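Local coordinates for tryptophan decarboxylase 1 (Oryza sativa subsp. japonica, PDB 6KHO), which decarboxylates L-tryptophan to tryptamine and 5-hydroxy-L-tryptophan to serotonin, as a pyridoxal 5'-phosphate-dependent homodimer, at residues Ser97-Ala102 with Thr468-Val473; Ser106-Ala111 with Met333-Cys338; Leu244-Leu249 with Val278-Ala283. One frame throughout, in Å; residues are numbered along the deposited sequence.

Contact 1. Residues Ser97-Ala102 with Thr468-Val473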
loop_
_atom_site.group_PDB
_atom_site.type_symbol
_atom_site.label_atom_id
_atom_site.label_comp_id
_atom_site.label_asym_id
_atom_site.label_seq_id
_atom_site.Cartn_x
_atom_site.Cartn_y
_atom_site.Cartn_z
ATOM N N SER A 97 -17.053 -2.945 16.068
ATOM C CA SER A 97 -18.175 -2.950 16.993
ATOM C C SER A 97 -19.472 -2.611 16.264
ATOM O O SER A 97 -19.484 -1.736 15.397
ATOM C CB SER A 97 -17.952 -1.951 18.126
ATOM O OG SER A 97 -19.104 -1.898 18.956
ATOM N N PRO A 98 -20.589 -3.261 16.607
ATOM C CA PRO A 98 -21.883 -2.818 16.062
ATOM C C PRO A 98 -22.276 -1.420 16.508
ATOM O O PRO A 98 -23.216 -0.854 15.942
ATOM C CB PRO A 98 -22.874 -3.865 16.593
ATOM C CG PRO A 98 -22.228 -4.418 17.791
ATOM C CD PRO A 98 -20.741 -4.392 17.540
ATOM N N ASN A 99 -21.581 -0.844 17.484
ATOM C CA ASN A 99 -21.856 0.499 17.978
ATOM C C ASN A 99 -20.841 1.527 17.487
ATOM O O ASN A 99 -20.807 2.647 18.004
ATOM C CB ASN A 99 -21.910 0.482 19.516
ATOM C CG ASN A 99 -23.031 -0.395 20.045
ATOM O OD1 ASN A 99 -24.105 -0.473 19.434
ATOM N ND2 ASN A 99 -22.784 -1.082 21.172
ATOM N N PHE A 100 -19.996 1.162 16.525
ATOM C CA PHE A 100 -19.115 2.116 15.862
ATOM C C PHE A 100 -19.928 2.844 14.796
ATOM O O PHE A 100 -20.416 2.213 13.853
ATOM C CB PHE A 100 -17.921 1.375 15.252
ATOM C CG PHE A 100 -16.910 2.262 14.596
ATOM C CD1 PHE A 100 -17.103 2.722 13.299
ATOM C CD2 PHE A 100 -15.745 2.609 15.258
ATOM C CE1 PHE A 100 -16.157 3.533 12.679
ATOM C CE2 PHE A 100 -14.790 3.404 14.648
ATOM C CZ PHE A 100 -15.006 3.882 13.351
ATOM N N PHE A 101 -20.104 4.162 14.957
ATOM C CA PHE A 101 -20.953 4.957 14.068
ATOM C C PHE A 101 -20.198 6.083 13.367
ATOM O O PHE A 101 -20.836 6.979 12.806
ATOM C CB PHE A 101 -22.136 5.567 14.838
ATOM C CG PHE A 101 -22.970 4.565 15.595
ATOM C CD1 PHE A 101 -23.716 3.606 14.926
ATOM C CD2 PHE A 101 -23.030 4.603 16.975
ATOM C CE1 PHE A 101 -24.490 2.690 15.624
ATOM C CE2 PHE A 101 -23.811 3.689 17.677
ATOM C CZ PHE A 101 -24.543 2.739 16.999
ATOM N N ALA A 102 -18.869 6.073 13.392
ATOM C CA ALA A 102 -18.050 7.180 12.926
ATOM C C ALA A 102 -17.530 6.955 11.501
ATOM O O ALA A 102 -17.517 5.834 10.981
ATOM C CB ALA A 102 -16.880 7.395 13.888
ATOM N N THR A 468 -19.917 6.792 27.231
ATOM C CA THR A 468 -20.768 5.647 27.541
ATOM C C THR A 468 -20.112 4.317 27.162
ATOM O O THR A 468 -20.297 3.303 27.850
ATOM C CB THR A 468 -22.097 5.832 26.807
ATOM O OG1 THR A 468 -22.928 6.729 27.557
ATOM C CG2 THR A 468 -22.815 4.552 26.631
ATOM N N GLY A 469 -19.347 4.294 26.077
ATOM C CA GLY A 469 -18.850 3.046 25.551
ATOM C C GLY A 469 -19.840 2.277 24.706
ATOM O O GLY A 469 -19.474 1.235 24.148
ATOM N N LYS A 470 -21.083 2.743 24.602
ATOM C CA LYS A 470 -22.085 2.115 23.754
ATOM C C LYS A 470 -22.284 2.868 22.443
ATOM O O LYS A 470 -23.265 2.624 21.731
ATOM C CB LYS A 470 -23.412 1.990 24.509
ATOM C CG LYS A 470 -23.308 1.164 25.807
ATOM C CD LYS A 470 -23.934 -0.223 25.653
ATOM C CE LYS A 470 -22.965 -1.211 25.015
ATOM N NZ LYS A 470 -23.506 -2.611 24.979
ATOM N N ALA A 471 -21.371 3.776 22.115
ATOM C CA ALA A 471 -21.402 4.502 20.855
ATOM C C ALA A 471 -20.017 5.058 20.580
ATOM O O ALA A 471 -19.221 5.260 21.500
ATOM C CB ALA A 471 -22.427 5.640 20.873
ATOM N N TYR A 472 -19.729 5.263 19.298
ATOM C CA TYR A 472 -18.659 6.153 18.868
ATOM C C TYR A 472 -19.253 7.032 17.783
ATOM O O TYR A 472 -19.591 6.544 16.699
ATOM C CB TYR A 472 -17.448 5.398 18.350
ATOM C CG TYR A 472 -16.312 6.285 17.895
ATOM C CD1 TYR A 472 -16.226 7.623 18.296
ATOM C CD2 TYR A 472 -15.326 5.792 17.049
ATOM C CE1 TYR A 472 -15.179 8.432 17.871
ATOM C CE2 TYR A 472 -14.283 6.586 16.626
ATOM C CZ TYR A 472 -14.212 7.904 17.035
ATOM O OH TYR A 472 -13.167 8.683 16.611
ATOM N N VAL A 473 -19.407 8.314 18.093
ATOM C CA VAL A 473 -19.966 9.303 17.188
ATOM C C VAL A 473 -18.912 10.379 16.992
ATOM O O VAL A 473 -18.240 10.781 17.949
ATOM C CB VAL A 473 -21.275 9.897 17.752
ATOM C CG1 VAL A 473 -21.793 11.010 16.868
ATOM C CG2 VAL A 473 -22.314 8.809 17.894
HETATM O O HOH W 1 -20.249 -1.031 22.740
HETATM O O HOH W 2 -24.829 -2.782 22.648
#
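Tyr-472 joins the two segments with both of its backbone polar groups. Its N donates to Asn-99 O over 3.1 Å. Its O accepts from Phe-101 N at 3.0 Å. Asn-99 O is also approached by the CA-H of Ala-471.

The aromatic contacts lie beside this pair of bonds. The side chains of Phe-100 and Tyr-472 run side by side and point the same way. In both, CG is anti to the backbone N (chi1 -177° in Phe-100). The rings form an offset edge-to-face pair, with the edge of Tyr-472 turned to the face of Phe-100 and the planes at 80°. Phe-100 CE2 comes within 3.4 Å of Tyr-472 CD2. Ala-102 CB sits over one face of the Tyr-472 ring in a CH-pi contact, 3.9 Å from the centroid. An alanine in place of Tyr-472 would probably leave the Phe-100 face without its edge partner and open a gap against the Ala-102 methyl.

The backbone pattern is a single parallel beta bridge between Phe-100 and Tyr-472. It fastens a loop of the decarboxylase domain to the link between helix 451-468 and strand 474-478. Phe-101 also stacks on Phe-486 of the neighbouring strand 481-487.

Phe-101 has apolar contacts of its own. Ala-471 CB meets its ring at the edge, in plane, 4.0 Å from CE2, and Val-473 CG2 lies a little farther from CD2.

Asn-99 CB packs directly on Lys-470 O at 3.4 Å. Two waters bridge the polar ends, and Asn-99 ND2 donates to both. One water also bridges to Gly-469 O. The other accepts from Lys-470 NZ at 2.7 Å, at the exposed end of the contact.

Contact 2. Residues Ser106-Ala111 with Met333-Cys338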
loop_
_atom_site.group_PDB
_atom_site.type_symbol
_atom_site.label_atom_id
_atom_site.label_comp_id
_atom_site.label_asym_id
_atom_site.label_seq_id
_atom_site.Cartn_x
_atom_site.Cartn_y
_atom_site.Cartn_z
ATOM N N SER A 106 -15.780 0.118 8.080
ATOM C CA SER A 106 -14.884 -0.742 7.311
ATOM C C SER A 106 -15.567 -2.104 7.241
ATOM O O SER A 106 -15.305 -2.985 8.061
ATOM C CB SER A 106 -13.501 -0.807 7.951
ATOM O OG SER A 106 -13.576 -1.171 9.326
ATOM N N THR A 107 -16.475 -2.270 6.271
ATOM C CA THR A 107 -17.273 -3.489 6.230
ATOM C C THR A 107 -16.396 -4.667 5.816
ATOM O O THR A 107 -15.407 -4.511 5.096
ATOM C CB THR A 107 -18.486 -3.343 5.294
ATOM O OG1 THR A 107 -18.082 -3.195 3.917
ATOM C CG2 THR A 107 -19.337 -2.131 5.704
ATOM N N ASN A 108 -16.731 -5.847 6.329
ATOM C CA ASN A 108 -15.848 -6.999 6.224
ATOM C C ASN A 108 -16.686 -8.258 6.025
ATOM O O ASN A 108 -17.916 -8.245 6.162
ATOM C CB ASN A 108 -14.957 -7.103 7.480
ATOM C CG ASN A 108 -13.579 -7.665 7.187
ATOM O OD1 ASN A 108 -13.303 -8.145 6.082
ATOM N ND2 ASN A 108 -12.699 -7.610 8.189
ATOM N N SER A 109 -16.007 -9.364 5.712
ATOM C CA SER A 109 -16.701 -10.625 5.493
ATOM C C SER A 109 -15.722 -11.776 5.668
ATOM O O SER A 109 -14.509 -11.616 5.484
ATOM C CB SER A 109 -17.346 -10.688 4.101
ATOM O OG SER A 109 -16.361 -10.693 3.066
ATOM N N ALA A 110 -16.269 -12.943 6.017
ATOM C CA ALA A 110 -15.427 -14.126 6.192
ATOM C C ALA A 110 -14.683 -14.475 4.907
ATOM O O ALA A 110 -13.510 -14.861 4.949
ATOM C CB ALA A 110 -16.274 -15.307 6.664
ATOM N N ALA A 111 -15.341 -14.317 3.751
ATOM C CA ALA A 111 -14.683 -14.621 2.482
ATOM C C ALA A 111 -13.483 -13.710 2.241
ATOM O O ALA A 111 -12.442 -14.164 1.749
ATOM C CB ALA A 111 -15.672 -14.503 1.322
ATOM N N MET A 333 -17.580 -5.030 1.849
ATOM C CA MET A 333 -17.272 -6.231 2.646
ATOM C C MET A 333 -15.898 -6.824 2.349
ATOM O O MET A 333 -15.695 -8.032 2.499
ATOM C CB MET A 333 -18.341 -7.307 2.452
ATOM C CG MET A 333 -19.629 -6.999 3.208
ATOM S SD MET A 333 -20.933 -8.169 2.815
ATOM C CE MET A 333 -21.337 -7.641 1.187
ATOM N N THR A 334 -14.947 -5.993 1.943
ATOM C CA THR A 334 -13.587 -6.424 1.644
ATOM C C THR A 334 -12.641 -5.695 2.590
ATOM O O THR A 334 -12.583 -4.464 2.572
ATOM C CB THR A 334 -13.237 -6.109 0.186
ATOM O OG1 THR A 334 -14.179 -6.741 -0.701
ATOM C CG2 THR A 334 -11.848 -6.592 -0.142
ATOM N N CYS A 335 -11.906 -6.436 3.420
ATOM C CA CYS A 335 -11.063 -5.780 4.417
ATOM C C CYS A 335 -9.979 -4.927 3.746
ATOM O O CYS A 335 -9.563 -5.182 2.608
ATOM C CB CYS A 335 -10.413 -6.824 5.344
ATOM S SG CYS A 335 -9.379 -8.093 4.499
ATOM N N LEU A 336 -9.511 -3.905 4.472
ATOM C CA LEU A 336 -8.440 -3.051 3.959
ATOM C C LEU A 336 -7.194 -3.881 3.641
ATOM O O LEU A 336 -6.944 -4.912 4.270
ATOM C CB LEU A 336 -8.098 -1.963 4.987
ATOM C CG LEU A 336 -9.000 -0.719 5.075
ATOM C CD1 LEU A 336 -10.304 -0.983 5.828
ATOM C CD2 LEU A 336 -8.234 0.431 5.725
ATOM N N ASP A 337 -6.407 -3.449 2.642
ATOM C CA ASP A 337 -6.700 -2.325 1.732
ATOM C C ASP A 337 -7.235 -2.840 0.397
ATOM O O ASP A 337 -6.809 -3.903 -0.083
ATOM C CB ASP A 337 -5.446 -1.479 1.437
ATOM C CG ASP A 337 -4.525 -1.324 2.639
ATOM O OD1 ASP A 337 -4.997 -0.854 3.694
ATOM O OD2 ASP A 337 -3.324 -1.668 2.527
ATOM N N CYS A 338 -8.140 -2.072 -0.210
ATOM C CA CYS A 338 -8.689 -2.430 -1.512
ATOM C C CYS A 338 -9.393 -1.229 -2.156
ATOM O O CYS A 338 -10.558 -0.961 -1.853
ATOM C CB CYS A 338 -9.667 -3.600 -1.375
ATOM S SG CYS A 338 -10.270 -4.224 -2.997
#
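Thr-107 and Ser-109 grip the two polar backbone ends of Met-333. Thr-107 OG1 accepts from Met-333 N at 2.8 Å and is also bonded to Lys-330 O. Its chi1 of 66° puts OG1 between the backbone N and the carbonyl carbon. Ser-109 OG donates to Met-333 O, also over 2.8 Å and in the carbonyl plane. The same oxygen caps Ala-112 N, so Ser-109 is the N-cap of helix 110-122.

Asn-108 starts away from the other segment, but its amide reaches back to Cys-335 CB. OD1 lies 3.3 Å from Cys-335 CB and takes a weak bond from Ser-109 N. ND2 is bonded to Ser-120 O of the second subunit. Met-333 CG packs against Asn-108 O at 3.6 Å, and its chain then leads away toward helix 386-420. Ser-106 CB touches Leu-336 CD1 at 3.8 Å, while Ser-106 OG is bonded to Asn-123 O of the second subunit.

This joins the start of helix 110-122 to the loop just after Lys-330, which carries the cofactor in the enzyme but is unmodified here. A link from the lysine loop to the subunit interface is consistent with the fold-type I PLP enzymes, whose active sites lie near that interface.

Contact 3. Residues Leu244-Leu249 with Val278-Ala283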
loop_
_atom_site.group_PDB
_atom_site.type_symbol
_atom_site.label_atom_id
_atom_site.label_comp_id
_atom_site.label_asym_id
_atom_site.label_seq_id
_atom_site.Cartn_x
_atom_site.Cartn_y
_atom_site.Cartn_z
ATOM N N LEU A 244 -21.019 20.161 -6.014
ATOM C CA LEU A 244 -20.352 21.153 -6.852
ATOM C C LEU A 244 -21.327 21.762 -7.857
ATOM O O LEU A 244 -22.023 21.045 -8.585
ATOM C CB LEU A 244 -19.167 20.525 -7.582
ATOM C CG LEU A 244 -18.348 21.456 -8.480
ATOM C CD1 LEU A 244 -17.743 22.614 -7.686
ATOM C CD2 LEU A 244 -17.251 20.662 -9.174
ATOM N N ASP A 245 -21.391 23.095 -7.878
ATOM C CA ASP A 245 -22.173 23.812 -8.878
ATOM C C ASP A 245 -21.337 23.947 -10.146
ATOM O O ASP A 245 -20.264 24.562 -10.105
ATOM C CB ASP A 245 -22.573 25.187 -8.348
ATOM C CG ASP A 245 -23.528 25.941 -9.280
ATOM O OD1 ASP A 245 -23.831 25.458 -10.396
ATOM O OD2 ASP A 245 -23.994 27.026 -8.873
ATOM N N PRO A 246 -21.760 23.371 -11.274
ATOM C CA PRO A 246 -20.907 23.427 -12.469
ATOM C C PRO A 246 -20.746 24.835 -13.017
ATOM O O PRO A 246 -19.735 25.120 -13.669
ATOM C CB PRO A 246 -21.631 22.506 -13.465
ATOM C CG PRO A 246 -22.642 21.763 -12.657
ATOM C CD PRO A 246 -23.016 22.652 -11.532
ATOM N N ALA A 247 -21.704 25.735 -12.757
ATOM C CA ALA A 247 -21.507 27.129 -13.138
ATOM C C ALA A 247 -20.339 27.742 -12.376
ATOM O O ALA A 247 -19.523 28.465 -12.956
ATOM C CB ALA A 247 -22.789 27.930 -12.902
ATOM N N ARG A 248 -20.230 27.450 -11.076
ATOM C CA ARG A 248 -19.098 27.961 -10.308
ATOM C C ARG A 248 -17.784 27.348 -10.783
ATOM O O ARG A 248 -16.743 28.017 -10.769
ATOM C CB ARG A 248 -19.305 27.695 -8.809
ATOM C CG ARG A 248 -20.112 28.774 -8.082
ATOM C CD ARG A 248 -20.249 28.514 -6.580
ATOM N NE ARG A 248 -21.489 29.089 -6.050
ATOM C CZ ARG A 248 -21.867 29.044 -4.772
ATOM N NH1 ARG A 248 -21.106 28.447 -3.862
ATOM N NH2 ARG A 248 -23.016 29.596 -4.398
ATOM N N LEU A 249 -17.810 26.085 -11.217
ATOM C CA LEU A 249 -16.596 25.466 -11.739
ATOM C C LEU A 249 -16.174 26.113 -13.058
ATOM O O LEU A 249 -14.992 26.421 -13.261
ATOM C CB LEU A 249 -16.819 23.963 -11.913
ATOM C CG LEU A 249 -15.717 23.229 -12.673
ATOM C CD1 LEU A 249 -14.412 23.226 -11.885
ATOM C CD2 LEU A 249 -16.142 21.802 -13.029
ATOM N N VAL A 278 -23.260 14.872 -3.522
ATOM C CA VAL A 278 -22.988 14.199 -4.791
ATOM C C VAL A 278 -22.802 15.249 -5.875
ATOM O O VAL A 278 -23.736 15.999 -6.176
ATOM C CB VAL A 278 -24.110 13.229 -5.188
ATOM C CG1 VAL A 278 -23.878 12.734 -6.608
ATOM C CG2 VAL A 278 -24.179 12.044 -4.202
ATOM N N ASP A 279 -21.608 15.297 -6.460
ATOM C CA ASP A 279 -21.339 16.215 -7.562
ATOM C C ASP A 279 -22.008 15.706 -8.841
ATOM O O ASP A 279 -22.065 14.493 -9.070
ATOM C CB ASP A 279 -19.822 16.364 -7.777
ATOM C CG ASP A 279 -19.104 17.038 -6.593
ATOM O OD1 ASP A 279 -19.783 17.646 -5.733
ATOM O OD2 ASP A 279 -17.849 16.976 -6.526
ATOM N N PRO A 280 -22.533 16.608 -9.700
ATOM C CA PRO A 280 -23.179 16.153 -10.942
ATOM C C PRO A 280 -22.147 15.782 -11.997
ATOM O O PRO A 280 -21.564 16.664 -12.642
ATOM C CB PRO A 280 -24.014 17.368 -11.364
ATOM C CG PRO A 280 -23.225 18.539 -10.846
ATOM C CD PRO A 280 -22.516 18.082 -9.592
ATOM N N VAL A 281 -21.927 14.475 -12.183
ATOM C CA VAL A 281 -20.737 13.999 -12.887
ATOM C C VAL A 281 -20.744 14.451 -14.343
ATOM O O VAL A 281 -19.743 14.969 -14.851
ATOM C CB VAL A 281 -20.625 12.466 -12.777
ATOM C CG1 VAL A 281 -19.521 11.954 -13.676
ATOM C CG2 VAL A 281 -20.389 12.039 -11.319
ATOM N N GLY A 282 -21.859 14.225 -15.046
ATOM C CA GLY A 282 -21.920 14.607 -16.448
ATOM C C GLY A 282 -21.718 16.096 -16.661
ATOM O O GLY A 282 -20.953 16.516 -17.536
ATOM N N ALA A 283 -22.387 16.917 -15.853
ATOM C CA ALA A 283 -22.254 18.361 -16.022
ATOM C C ALA A 283 -20.826 18.832 -15.758
ATOM O O ALA A 283 -20.355 19.771 -16.411
ATOM C CB ALA A 283 -23.235 19.091 -15.103
#
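Asp-279 meets Leu-244 first, through its carboxylate. OD1 accepts from Leu-244 N at 2.8 Å, with an N-H...O angle of 158°. The N-H comes from above the carboxylate plane, 51° out of it. A chi1 of -66° sets CG of Asp-279 anti to the carbonyl carbon, 3.6 Å from Leu-244 CB. Leu-244 CB also packs on the carboxylate, 3.5 Å from OD1. The other oxygen, OD2, accepts from Thr-269 N at the end of strand 262-269.

Pro-280 follows at the N-cap position of helix 281-289. Its CB points toward the first segment. CD lies 3.2 Å from Leu-244 O, and CG meets Pro-246 CG at 3.7 Å. The two proline side chains cross obliquely.

Ala-283 is in the first turn of that helix. Its CB reaches Pro-246 CG, again at 3.7 Å, and so this CG touches both Pro-280 and Ala-283. Pro-246 is the first residue of helix 246-258, whose N-cap, Asp-245, accepts from Ala-247 N through OD1.

The contact thus sets the starts of two helices of the alpha/beta domain side by side. Its chemistry is split. One end is a buried carboxylate with a backbone N-H on each oxygen, which is likely to favour the ionised form. The other end is proline and alanine carbon in van der Waals contact.

How the contacts relate
The chain reaches 97-102 after helix 77-88, then 106-111, which runs into helix 110-122. It next passes 244-249, at the start of helix 246-258. Contact 3 closes first, when 278-283 returns beside it after strand 262-269. Contact 2 closes at 333-338. Contact 1 closes last, at 468-473. The loops are nested, 3 inside 2 inside 1, and none cross. Contacts 1 and 2 start from neighbouring segments, though their centres are 19 Å apart. Contact 3 lies within the alpha/beta domain, contact 2 joins the start of helix 110-122 to the loop before strand 339-343, near the subunit interface, and contact 1 ties the loop before helix 110-122 to the entry of the four-stranded C-terminal sheet.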